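Local coordinates for protein KLLA0C04147p (Kluyveromyces lactis, PDB 5H2D) that binds ergosterol through its oxysterol-binding-protein-related domain, the part held in this chain, and probably transfers sterols between membranes, at residues L344-P357 against R423-F435. Numbering follows the deposited sequence.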
ATOM      1  N   LEU A 344      17.989  -2.263 -13.512  1.00 14.86           N
ATOM      2  CA  LEU A 344      17.348  -3.052 -12.471  1.00 14.29           C
ATOM      3  C   LEU A 344      17.122  -4.499 -12.897  1.00 13.54           C
ATOM      4  O   LEU A 344      17.325  -5.420 -12.094  1.00 14.04           O
ATOM      5  CB  LEU A 344      16.014  -2.398 -12.091  1.00 12.68           C
ATOM      6  CG  LEU A 344      15.217  -3.145 -11.031  1.00 12.39           C
ATOM      7  CD1 LEU A 344      15.992  -3.233  -9.738  1.00 12.90           C
ATOM      8  CD2 LEU A 344      13.885  -2.453 -10.805  1.00 15.17           C
ATOM      9  N   LEU A 345      16.722  -4.715 -14.151  1.00 14.38           N
ATOM     10  CA  LEU A 345      16.320  -6.049 -14.591  1.00 15.62           C
ATOM     11  C   LEU A 345      17.316  -7.155 -14.241  1.00 14.63           C
ATOM     12  O   LEU A 345      16.864  -8.230 -13.809  1.00 15.42           O
ATOM     13  CB  LEU A 345      16.045  -6.040 -16.104  1.00 17.15           C
ATOM     14  CG  LEU A 345      14.874  -5.168 -16.562  1.00 16.60           C
ATOM     15  CD1 LEU A 345      14.742  -5.184 -18.082  1.00 18.29           C
ATOM     16  CD2 LEU A 345      13.586  -5.651 -15.915  1.00 17.82           C
ATOM     17  N   PRO A 346      18.634  -6.985 -14.393  1.00 15.31           N
ATOM     18  CA  PRO A 346      19.544  -8.110 -14.102  1.00 18.73           C
ATOM     19  C   PRO A 346      19.536  -8.547 -12.645  1.00 16.37           C
ATOM     20  O   PRO A 346      19.919  -9.691 -12.361  1.00 18.06           O
ATOM     21  CB  PRO A 346      20.922  -7.570 -14.516  1.00 18.32           C
ATOM     22  CG  PRO A 346      20.624  -6.448 -15.476  1.00 21.09           C
ATOM     23  CD  PRO A 346      19.362  -5.815 -14.914  1.00 18.38           C
ATOM     24  N   TRP A 347      19.082  -7.689 -11.724  1.00 13.38           N
ATOM     25  CA  TRP A 347      19.044  -8.011 -10.304  1.00 14.00           C
ATOM     26  C   TRP A 347      17.806  -8.800  -9.897  1.00 13.90           C
ATOM     27  O   TRP A 347      17.819  -9.443  -8.844  1.00 14.62           O
ATOM     28  CB  TRP A 347      19.084  -6.724  -9.471  1.00 13.83           C
ATOM     29  CG  TRP A 347      20.354  -5.949  -9.639  1.00 14.89           C
ATOM     30  CD1 TRP A 347      20.591  -4.931 -10.526  1.00 13.97           C
ATOM     31  CD2 TRP A 347      21.575  -6.147  -8.917  1.00 17.11           C
ATOM     32  NE1 TRP A 347      21.891  -4.484 -10.391  1.00 17.27           N
ATOM     33  CE2 TRP A 347      22.510  -5.212  -9.412  1.00 16.39           C
ATOM     34  CE3 TRP A 347      21.966  -7.026  -7.901  1.00 16.20           C
ATOM     35  CZ2 TRP A 347      23.818  -5.131  -8.921  1.00 17.75           C
ATOM     36  CZ3 TRP A 347      23.262  -6.941  -7.411  1.00 20.77           C
ATOM     37  CH2 TRP A 347      24.170  -5.997  -7.922  1.00 20.00           C
ATOM     38  N   LEU A 348      16.753  -8.758 -10.693  1.00 12.41           N
ATOM     39  CA  LEU A 348      15.467  -9.245 -10.220  1.00 13.60           C
ATOM     40  C   LEU A 348      15.393 -10.768 -10.180  1.00 13.32           C
ATOM     41  O   LEU A 348      15.975 -11.457 -11.028  1.00 14.66           O
ATOM     42  CB  LEU A 348      14.351  -8.732 -11.123  1.00 12.12           C
ATOM     43  CG  LEU A 348      14.185  -7.216 -11.191  1.00 13.01           C
ATOM     44  CD1 LEU A 348      13.152  -6.870 -12.253  1.00 12.69           C
ATOM     45  CD2 LEU A 348      13.778  -6.638  -9.830  1.00 12.51           C
ATOM     46  N   PRO A 349      14.627 -11.311  -9.245  1.00 12.75           N
ATOM     47  CA  PRO A 349      14.243 -12.720  -9.319  1.00 13.44           C
ATOM     48  C   PRO A 349      13.282 -12.925 -10.468  1.00 12.12           C
ATOM     49  O   PRO A 349      12.625 -11.964 -10.896  1.00 13.42           O
ATOM     50  CB  PRO A 349      13.547 -12.961  -7.971  1.00 13.33           C
ATOM     51  CG  PRO A 349      12.945 -11.615  -7.633  1.00 15.01           C
ATOM     52  CD  PRO A 349      13.890 -10.577  -8.198  1.00 12.10           C
ATOM     53  N   PRO A 350      13.147 -14.153 -10.978  1.00 13.86           N
ATOM     54  CA  PRO A 350      12.192 -14.392 -12.073  1.00 16.00           C
ATOM     55  C   PRO A 350      10.751 -14.136 -11.687  1.00 13.74           C
ATOM     56  O   PRO A 350       9.895 -14.101 -12.575  1.00 14.26           O
ATOM     57  CB  PRO A 350      12.406 -15.872 -12.427  1.00 17.91           C
ATOM     58  CG  PRO A 350      13.664 -16.273 -11.750  1.00 23.40           C
ATOM     59  CD  PRO A 350      13.915 -15.354 -10.616  1.00 16.72           C
ATOM     60  N   THR A 351      10.468 -13.956 -10.401  1.00 11.58           N
ATOM     61  CA  THR A 351       9.117 -13.763  -9.910  1.00 12.24           C
ATOM     62  C   THR A 351       8.694 -12.301  -9.841  1.00 10.99           C
ATOM     63  O   THR A 351       7.541 -12.042  -9.491  1.00 10.30           O
ATOM     64  CB  THR A 351       8.985 -14.370  -8.511  1.00 11.25           C
ATOM     65  OG1 THR A 351       9.992 -13.796  -7.669  1.00 11.91           O
ATOM     66  CG2 THR A 351       9.122 -15.905  -8.552  1.00 13.75           C
ATOM     67  N   ASP A 352       9.574 -11.343 -10.135  1.00 10.58           N
ATOM     68  CA  ASP A 352       9.204  -9.945  -9.935  1.00  9.99           C
ATOM     69  C   ASP A 352       8.108  -9.517 -10.904  1.00 10.83           C
ATOM     70  O   ASP A 352       8.135  -9.855 -12.092  1.00 11.05           O
ATOM     71  CB  ASP A 352      10.410  -9.014 -10.088  1.00 11.69           C
ATOM     72  CG  ASP A 352      10.091  -7.589  -9.642  1.00 10.17           C
ATOM     73  OD1 ASP A 352      10.154  -7.327  -8.417  1.00 10.72           O
ATOM     74  OD2 ASP A 352       9.753  -6.747 -10.505  1.00 11.08           O
ATOM     75  N   THR A 353       7.146  -8.741 -10.383  1.00  9.33           N
ATOM     76  CA  THR A 353       6.013  -8.260 -11.175  1.00  9.26           C
ATOM     77  C   THR A 353       6.429  -7.549 -12.461  1.00 10.23           C
ATOM     78  O   THR A 353       5.714  -7.632 -13.468  1.00 10.51           O
ATOM     79  CB  THR A 353       5.158  -7.316 -10.319  1.00  9.04           C
ATOM     80  OG1 THR A 353       4.721  -8.023  -9.148  1.00  9.36           O
ATOM     81  CG2 THR A 353       3.933  -6.785 -11.121  1.00  9.87           C
ATOM     82  N   ARG A 354       7.572  -6.845 -12.458  1.00 10.73           N
ATOM     83  CA  ARG A 354       8.002  -6.170 -13.686  1.00 11.04           C
ATOM     84  C   ARG A 354       8.174  -7.152 -14.839  1.00 10.88           C
ATOM     85  O   ARG A 354       8.063  -6.760 -16.006  1.00 12.52           O
ATOM     86  CB  ARG A 354       9.308  -5.417 -13.453  1.00 10.86           C
ATOM     87  CG  ARG A 354       9.159  -4.225 -12.541  1.00  9.62           C
ATOM     88  CD  ARG A 354      10.532  -3.725 -12.169  1.00 10.60           C
ATOM     89  NE  ARG A 354      10.503  -2.669 -11.167  1.00 10.97           N
ATOM     90  CZ  ARG A 354      10.529  -2.895  -9.864  1.00  8.85           C
ATOM     91  NH1 ARG A 354      10.556  -4.140  -9.414  1.00 10.53           N
ATOM     92  NH2 ARG A 354      10.546  -1.884  -9.012  1.00  9.40           N
ATOM     93  N   LEU A 355       8.432  -8.418 -14.538  1.00 11.16           N
ATOM     94  CA  LEU A 355       8.627  -9.433 -15.567  1.00 11.76           C
ATOM     95  C   LEU A 355       7.346 -10.152 -15.934  1.00 11.50           C
ATOM     96  O   LEU A 355       7.377 -11.041 -16.798  1.00 11.84           O
ATOM     97  CB  LEU A 355       9.662 -10.463 -15.105  1.00 11.91           C
ATOM     98  CG  LEU A 355      10.990  -9.849 -14.686  1.00 13.08           C
ATOM     99  CD1 LEU A 355      11.954 -10.894 -14.141  1.00 14.73           C
ATOM    100  CD2 LEU A 355      11.607  -9.096 -15.859  1.00 16.60           C
ATOM    101  N   ARG A 356       6.231  -9.809 -15.298  1.00  9.55           N
ATOM    102  CA  ARG A 356       4.980 -10.513 -15.557  1.00 11.30           C
ATOM    103  C   ARG A 356       4.446 -10.159 -16.942  1.00 13.89           C
ATOM    104  O   ARG A 356       4.170  -8.984 -17.207  1.00 11.68           O
ATOM    105  CB  ARG A 356       3.957 -10.196 -14.467  1.00 10.16           C
ATOM    106  CG  ARG A 356       2.747 -11.051 -14.637  1.00 12.43           C
ATOM    107  CD  ARG A 356       1.696 -10.870 -13.565  1.00 11.65           C
ATOM    108  NE  ARG A 356       0.517 -11.593 -14.016  1.00 11.22           N
ATOM    109  CZ  ARG A 356      -0.475 -12.006 -13.238  1.00 12.01           C
ATOM    110  NH1 ARG A 356      -0.444 -11.797 -11.926  1.00 11.74           N
ATOM    111  NH2 ARG A 356      -1.498 -12.649 -13.792  1.00 12.25           N
ATOM    112  N   PRO A 357       4.291 -11.131 -17.853  1.00 11.21           N
ATOM    113  CA  PRO A 357       4.117 -10.798 -19.274  1.00 10.88           C
ATOM    114  C   PRO A 357       2.720 -10.358 -19.669  1.00 11.19           C
ATOM    115  O   PRO A 357       2.584  -9.562 -20.610  1.00 12.95           O
ATOM    116  CB  PRO A 357       4.504 -12.108 -19.985  1.00 13.54           C
ATOM    117  CG  PRO A 357       4.250 -13.181 -18.993  1.00 14.58           C
ATOM    118  CD  PRO A 357       4.604 -12.555 -17.649  1.00 10.45           C
ATOM    119  N   ARG A 423      19.880 -11.414  -3.331  1.00 16.20           N
ATOM    120  CA  ARG A 423      19.848 -10.564  -4.517  1.00 16.40           C
ATOM    121  C   ARG A 423      21.206  -9.911  -4.763  1.00 15.67           C
ATOM    122  O   ARG A 423      21.717  -9.909  -5.891  1.00 17.60           O
ATOM    123  CB  ARG A 423      18.750  -9.515  -4.329  1.00 15.16           C
ATOM    124  CG  ARG A 423      18.595  -8.471  -5.430  1.00 14.62           C
ATOM    125  CD  ARG A 423      17.693  -7.372  -4.897  1.00 12.72           C
ATOM    126  NE  ARG A 423      17.330  -6.362  -5.890  1.00 13.32           N
ATOM    127  CZ  ARG A 423      18.075  -5.307  -6.202  1.00 15.10           C
ATOM    128  NH1 ARG A 423      19.250  -5.127  -5.618  1.00 16.17           N
ATOM    129  NH2 ARG A 423      17.648  -4.435  -7.095  1.00 13.92           N
ATOM    130  N   ARG A 424      21.784  -9.325  -3.714  1.00 14.99           N
ATOM    131  CA  ARG A 424      23.129  -8.759  -3.782  1.00 16.75           C
ATOM    132  C   ARG A 424      24.131  -9.748  -4.366  1.00 19.67           C
ATOM    133  O   ARG A 424      25.014  -9.366  -5.153  1.00 17.58           O
ATOM    134  CB  ARG A 424      23.554  -8.325  -2.377  1.00 17.28           C
ATOM    135  CG  ARG A 424      24.950  -7.734  -2.265  1.00 17.16           C
ATOM    136  CD  ARG A 424      25.423  -7.760  -0.813  1.00 16.30           C
ATOM    137  NE  ARG A 424      25.496  -9.130  -0.319  1.00 18.57           N
ATOM    138  CZ  ARG A 424      25.374  -9.487   0.956  1.00 18.38           C
ATOM    139  NH1 ARG A 424      25.168  -8.575   1.901  1.00 21.61           N
ATOM    140  NH2 ARG A 424      25.438 -10.768   1.282  1.00 20.42           N
ATOM    141  N   ASP A 425      24.018 -11.020  -3.991  1.00 17.12           N
ATOM    142  CA  ASP A 425      24.999 -12.028  -4.364  1.00 17.05           C
ATOM    143  C   ASP A 425      24.612 -12.786  -5.625  1.00 18.32           C
ATOM    144  O   ASP A 425      25.226 -13.815  -5.927  1.00 21.04           O
ATOM    145  CB  ASP A 425      25.212 -13.000  -3.200  1.00 19.09           C
ATOM    146  CG  ASP A 425      25.791 -12.316  -1.973  1.00 16.61           C
ATOM    147  OD1 ASP A 425      26.365 -11.213  -2.109  1.00 20.38           O
ATOM    148  OD2 ASP A 425      25.661 -12.876  -0.868  1.00 22.71           O
ATOM    149  N   HIS A 426      23.601 -12.308  -6.359  1.00 16.36           N
ATOM    150  CA  HIS A 426      23.236 -12.860  -7.662  1.00 15.59           C
ATOM    151  C   HIS A 426      22.795 -14.314  -7.559  1.00 18.61           C
ATOM    152  O   HIS A 426      23.125 -15.147  -8.411  1.00 20.58           O
ATOM    153  CB  HIS A 426      24.394 -12.704  -8.653  1.00 19.13           C
ATOM    154  CG  HIS A 426      24.898 -11.300  -8.742  1.00 21.18           C
ATOM    155  ND1 HIS A 426      26.106 -10.906  -8.207  1.00 24.76           N
ATOM    156  CD2 HIS A 426      24.327 -10.184  -9.250  1.00 20.81           C
ATOM    157  CE1 HIS A 426      26.269  -9.610  -8.409  1.00 23.35           C
ATOM    158  NE2 HIS A 426      25.204  -9.149  -9.040  1.00 25.47           N
ATOM    159  N   LYS A 427      22.019 -14.622  -6.514  1.00 17.38           N
ATOM    160  CA  LYS A 427      21.604 -15.989  -6.227  1.00 18.85           C
ATOM    161  C   LYS A 427      20.120 -16.229  -6.494  1.00 20.56           C
ATOM    162  O   LYS A 427      19.562 -17.208  -5.997  1.00 23.00           O
ATOM    163  CB  LYS A 427      21.935 -16.346  -4.777  1.00 20.91           C
ATOM    164  CG  LYS A 427      23.427 -16.419  -4.481  1.00 24.78           C
ATOM    165  CD  LYS A 427      24.062 -17.549  -5.265  1.00 30.40           C
ATOM    166  CE  LYS A 427      25.496 -17.816  -4.827  1.00 36.44           C
ATOM    167  NZ  LYS A 427      26.065 -19.003  -5.537  1.00 44.17           N
ATOM    168  N   LEU A 428      19.471 -15.375  -7.283  1.00 19.50           N
ATOM    169  CA  LEU A 428      18.022 -15.467  -7.452  1.00 20.23           C
ATOM    170  C   LEU A 428      17.585 -16.150  -8.745  1.00 24.20           C
ATOM    171  O   LEU A 428      16.383 -16.390  -8.921  1.00 21.32           O
ATOM    172  CB  LEU A 428      17.401 -14.066  -7.391  1.00 17.00           C
ATOM    173  CG  LEU A 428      17.582 -13.282  -6.095  1.00 16.35           C
ATOM    174  CD1 LEU A 428      16.889 -11.933  -6.204  1.00 16.36           C
ATOM    175  CD2 LEU A 428      17.019 -14.097  -4.928  1.00 16.88           C
ATOM    176  N   ALA A 429      18.514 -16.506  -9.636  1.00 20.15           N
ATOM    177  CA  ALA A 429      18.124 -16.878 -10.995  1.00 27.17           C
ATOM    178  C   ALA A 429      17.164 -18.060 -11.032  1.00 30.01           C
ATOM    179  O   ALA A 429      16.380 -18.187 -11.981  1.00 32.47           O
ATOM    180  CB  ALA A 429      19.364 -17.179 -11.833  1.00 30.14           C
ATOM    181  N   ASP A 430      17.200 -18.940 -10.034  1.00 27.68           N
ATOM    182  CA  ASP A 430      16.295 -20.082 -10.010  1.00 34.40           C
ATOM    183  C   ASP A 430      15.310 -20.019  -8.845  1.00 31.43           C
ATOM    184  O   ASP A 430      14.792 -21.048  -8.403  1.00 34.52           O
ATOM    185  CB  ASP A 430      17.083 -21.391  -9.983  1.00 39.73           C
ATOM    186  CG  ASP A 430      17.143 -22.062 -11.352  1.00 46.92           C
ATOM    187  OD1 ASP A 430      16.178 -21.916 -12.132  1.00 46.63           O
ATOM    188  OD2 ASP A 430      18.153 -22.738 -11.646  1.00 50.36           O
ATOM    189  N   GLU A 431      15.031 -18.813  -8.344  1.00 29.93           N
ATOM    190  CA  GLU A 431      14.074 -18.625  -7.250  1.00 25.54           C
ATOM    191  C   GLU A 431      12.679 -18.377  -7.829  1.00 28.92           C
ATOM    192  O   GLU A 431      12.137 -17.270  -7.792  1.00 29.31           O
ATOM    193  CB  GLU A 431      14.511 -17.482  -6.345  1.00 25.04           C
ATOM    194  CG  GLU A 431      15.767 -17.766  -5.523  1.00 27.62           C
ATOM    195  CD  GLU A 431      15.539 -18.776  -4.412  1.00 29.67           C
ATOM    196  OE1 GLU A 431      16.499 -19.070  -3.667  1.00 34.47           O
ATOM    197  OE2 GLU A 431      14.401 -19.271  -4.267  1.00 30.26           O
ATOM    198  N   GLY A 432      12.104 -19.433  -8.377  1.00 29.12           N
ATOM    199  CA  GLY A 432      10.740 -19.375  -8.866  1.00 27.91           C
ATOM    200  C   GLY A 432      10.669 -19.409 -10.387  1.00 25.51           C
ATOM    201  O   GLY A 432      11.585 -18.965 -11.095  1.00 31.31           O
ATOM    202  N   ASP A 433       9.563 -19.939 -10.899  1.00 21.75           N
ATOM    203  CA  ASP A 433       9.335 -20.050 -12.343  1.00 21.99           C
ATOM    204  C   ASP A 433       7.816 -20.038 -12.558  1.00 23.33           C
ATOM    205  O   ASP A 433       7.175 -21.090 -12.588  1.00 24.30           O
ATOM    206  CB  ASP A 433       9.991 -21.306 -12.897  1.00 26.73           C
ATOM    207  CG  ASP A 433       9.718 -21.512 -14.377  1.00 29.50           C
ATOM    208  OD1 ASP A 433       9.256 -20.563 -15.057  1.00 26.67           O
ATOM    209  OD2 ASP A 433       9.986 -22.633 -14.862  1.00 33.84           O
ATOM    210  N   ILE A 434       7.250 -18.833 -12.677  1.00 16.18           N
ATOM    211  CA  ILE A 434       5.796 -18.669 -12.629  1.00 13.15           C
ATOM    212  C   ILE A 434       5.236 -17.919 -13.832  1.00 16.40           C
ATOM    213  O   ILE A 434       4.013 -17.866 -14.005  1.00 17.53           O
ATOM    214  CB  ILE A 434       5.372 -17.958 -11.324  1.00 14.97           C
ATOM    215  CG1 ILE A 434       6.052 -16.590 -11.213  1.00 14.73           C
ATOM    216  CG2 ILE A 434       5.685 -18.840 -10.113  1.00 18.17           C
ATOM    217  CD1 ILE A 434       5.603 -15.760  -9.980  1.00 13.16           C
ATOM    218  N   PHE A 435       6.100 -17.331 -14.663  1.00 16.12           N
ATOM    219  CA  PHE A 435       5.633 -16.552 -15.816  1.00 15.09           C
ATOM    220  C   PHE A 435       5.854 -17.291 -17.139  1.00 21.98           C
ATOM    221  O   PHE A 435       5.645 -18.499 -17.216  1.00 22.02           O
ATOM    222  CB  PHE A 435       6.333 -15.189 -15.884  1.00 13.62           C
ATOM    223  CG  PHE A 435       6.085 -14.291 -14.681  1.00 13.36           C
ATOM    224  CD1 PHE A 435       4.843 -14.242 -14.056  1.00 14.04           C
ATOM    225  CD2 PHE A 435       7.112 -13.501 -14.190  1.00 13.69           C
ATOM    226  CE1 PHE A 435       4.635 -13.404 -12.968  1.00 12.79           C
ATOM    227  CE2 PHE A 435       6.918 -12.672 -13.095  1.00 13.16           C
ATOM    228  CZ  PHE A 435       5.674 -12.630 -12.481  1.00 12.35           C
TER
HETATM  229  O   HOH W   1      20.265 -10.657  -8.165  1.00 16.66           O
HETATM  230  O   HOH W   2       8.886 -16.669 -13.394  1.00 19.08           O
HETATM  231  O   HOH W   3      11.423 -15.200  -5.669  1.00 17.38           O
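Phe435, the last residue of the chain, packs its ring into the turns of 344-357. Arg356 CA sits over the centre of one ring face, a CH-pi contact 3.7 Å from the centroid and 6° off its normal. Arg356 CB lies above the rim on that side, and CG passes just beyond CE1. Ile434 CG1 lies over the rim of the opposite face. Asp352 O meets the ring edge at CE2, 3.2 Å away. Pro357 CD rests against Phe435 CB. An alanine in place of Phe435 would probably leave Arg356 CA without its aromatic partner and open a gap beside the Asp352 carbonyl.

At the other end, Trp347 CB lies over one face of the Arg423 guanidinium, and the indole and guanidinium planes are 12° apart. Arg423 reaches there with CG anti to its backbone N (chi1 177°) and the chain extended to NE. Glu130 forms a salt bridge with that NE. The carbonyls of Arg423 and Arg424 meet the indole edge, and His426 NE2 approaches Trp347 CZ3 at 3.4 Å.

Between these ends side chains pack on carbonyls as well as on apolar groups. The Pro350 ring lies among the carbonyls of Leu428, Ala429 and Gly432, with CD 3.2 Å from Leu428 O. Leu428 CD1 packs on Pro349 CD, and Thr351 CG2 on Ile434 CD1. Gly432 faces Thr351 CG2, where a CB would clash.

Waters make the polar links. One donates to Trp347 O and Arg423 O, both at 2.8 Å. A second donates to Pro350 O and accepts from Ile434 N. A third joins Thr351 OG1 to Glu431 O; that hydroxyl also hydrogen-bonds with Thr128 OG1.

A Schellman motif at His426 ends helix 419-424. The C-terminal tail then runs along the loop before helix 357-363: loop-to-tail packing on the outside of the sterol-binding domain.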